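Local coordinates for protein major centromere autoantigen B (PDB 1UFI) that forms homodimers through a helical dimerization domain and probably binds centromeric DNA, at residues F16-K20 with I36-E40. Numbering follows the deposited sequence.
Sequences FAMVK and ILHLE
Two α-helical turns, 16-20 of helix 9-23 and 36-40 of helix 30-49, run antiparallel at 178° with their axes 11.4 Å apart. Phe-16 lies across from Glu-40 (CA to CA 7.6 Å) and Lys-20 across from Ile-36 (CA to CA 7.0 Å). Phe-16, with chi1 t and chi2 -96°, spans the gap: its CZ comes 3.5 Å from Ile-36 O and 3.9 Å from CG2 of Ile-36, whose m,t rotamer offers this methyl to Lys-20 as well, while Phe-16 CE2 packs 3.9 Å from CD2 of Leu-39 (t,p). This is the core of a helical hairpin, the subunit of the CENP-B dimerization domain; in the dimer Phe-16, Ile-36 and Leu-39 also pack on Leu-39 of the second subunit, so one apolar layer serves both the hairpin and the interface. Beside it, Lys-20 (t,t,p,t) folds over Ile-36, CD 3.6 Å from CG2, the p turn at chi3 bending its end toward Glu-40. Glu-40, extended at chi1 and chi2 (both t), runs back toward the Ile-36 end of its segment. Lys-20 NZ donates a hydrogen bond to Glu-40 OE2 (2.7 Å), and the opposite charges make it a salt bridge. The same OE2 sits 3.5 Å from Phe-16 CE1, at the ring edge and near its plane.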
loop_
_atom_site.group_PDB
_atom_site.type_symbol
_atom_site.label_atom_id
_atom_site.label_comp_id
_atom_site.label_asym_id
_atom_site.label_seq_id
_atom_site.Cartn_x
_atom_site.Cartn_y
_atom_site.Cartn_z
ATOM N N PHE A 16 -4.775 0.275 4.150
ATOM C CA PHE A 16 -3.397 -0.167 4.207
ATOM C C PHE A 16 -3.131 -1.344 5.162
ATOM O O PHE A 16 -2.342 -2.274 4.850
ATOM C CB PHE A 16 -2.456 1.021 4.583
ATOM C CG PHE A 16 -1.015 0.635 4.429
ATOM C CD1 PHE A 16 -0.258 0.203 5.495
ATOM C CD2 PHE A 16 -0.486 0.589 3.125
ATOM C CE1 PHE A 16 1.073 -0.256 5.268
ATOM C CE2 PHE A 16 0.843 0.196 2.905
ATOM C CZ PHE A 16 1.594 -0.266 3.990
ATOM N N ALA A 17 -3.830 -1.349 6.302
ATOM C CA ALA A 17 -3.775 -2.459 7.253
ATOM C C ALA A 17 -4.216 -3.784 6.566
ATOM O O ALA A 17 -3.605 -4.826 6.777
ATOM C CB ALA A 17 -4.635 -2.128 8.519
ATOM N N MET A 18 -5.224 -3.685 5.714
ATOM C CA MET A 18 -5.745 -4.842 5.017
ATOM C C MET A 18 -4.753 -5.259 3.910
ATOM O O MET A 18 -4.560 -6.444 3.686
ATOM C CB MET A 18 -7.148 -4.525 4.432
ATOM C CG MET A 18 -8.205 -4.336 5.515
ATOM S SD MET A 18 -8.493 -5.866 6.468
ATOM C CE MET A 18 -8.015 -5.607 7.516
ATOM N N VAL A 19 -4.152 -4.305 3.202
ATOM C CA VAL A 19 -3.052 -4.630 2.258
ATOM C C VAL A 19 -1.914 -5.396 2.993
ATOM O O VAL A 19 -1.386 -6.390 2.447
ATOM C CB VAL A 19 -2.456 -3.346 1.557
ATOM C CG1 VAL A 19 -1.219 -3.726 0.713
ATOM C CG2 VAL A 19 -3.504 -2.585 0.755
ATOM N N LYS A 20 -1.523 -4.931 4.185
ATOM C CA LYS A 20 -0.471 -5.585 4.959
ATOM C C LYS A 20 -0.922 -7.019 5.403
ATOM O O LYS A 20 -0.137 -7.975 5.371
ATOM C CB LYS A 20 -0.040 -4.630 6.148
ATOM C CG LYS A 20 1.057 -5.158 7.114
ATOM C CD LYS A 20 1.653 -3.955 7.895
ATOM C CE LYS A 20 0.705 -3.305 8.860
ATOM N NZ LYS A 20 1.482 -2.384 9.804
ATOM N N ILE A 36 6.690 -2.603 2.672
ATOM C CA ILE A 36 5.510 -2.296 3.497
ATOM C C ILE A 36 5.798 -1.159 4.470
ATOM O O ILE A 36 5.031 -0.188 4.527
ATOM C CB ILE A 36 5.059 -3.533 4.281
ATOM C CG1 ILE A 36 4.470 -4.503 3.285
ATOM C CG2 ILE A 36 3.956 -3.149 5.290
ATOM C CD1 ILE A 36 4.204 -5.936 3.943
ATOM N N LEU A 37 6.898 -1.317 5.217
ATOM C CA LEU A 37 7.252 -0.363 6.281
ATOM C C LEU A 37 7.558 1.041 5.708
ATOM O O LEU A 37 7.138 1.991 6.334
ATOM C CB LEU A 37 8.388 -0.887 7.159
ATOM C CG LEU A 37 7.834 -1.856 8.253
ATOM C CD1 LEU A 37 8.746 -3.014 8.532
ATOM C CD2 LEU A 37 7.597 -1.154 9.561
ATOM N N HIS A 38 8.186 1.106 4.533
ATOM C CA HIS A 38 8.415 2.382 3.846
ATOM C C HIS A 38 7.112 3.054 3.418
ATOM O O HIS A 38 6.932 4.254 3.617
ATOM C CB HIS A 38 9.418 2.221 2.698
ATOM C CG HIS A 38 10.835 2.149 3.194
ATOM N ND1 HIS A 38 11.555 3.285 3.541
ATOM C CD2 HIS A 38 11.600 1.089 3.545
ATOM C CE1 HIS A 38 12.746 2.908 4.005
ATOM N NE2 HIS A 38 12.796 1.583 4.015
ATOM N N LEU A 39 6.208 2.317 2.794
ATOM C CA LEU A 39 4.950 2.975 2.348
ATOM C C LEU A 39 4.088 3.461 3.523
ATOM O O LEU A 39 3.507 4.544 3.467
ATOM C CB LEU A 39 4.199 2.071 1.346
ATOM C CG LEU A 39 3.125 2.889 0.638
ATOM C CD1 LEU A 39 3.737 3.988 -0.154
ATOM C CD2 LEU A 39 2.331 1.871 -0.253
ATOM N N GLU A 40 4.071 2.687 4.602
ATOM C CA GLU A 40 3.305 3.019 5.813
ATOM C C GLU A 40 3.840 4.341 6.362
ATOM O O GLU A 40 3.056 5.221 6.762
ATOM C CB GLU A 40 3.426 1.944 6.879
ATOM C CG GLU A 40 2.419 2.185 7.979
ATOM C CD GLU A 40 2.327 1.040 8.998
ATOM O OE1 GLU A 40 2.349 1.303 10.224
ATOM O OE2 GLU A 40 2.258 -0.151 8.606
#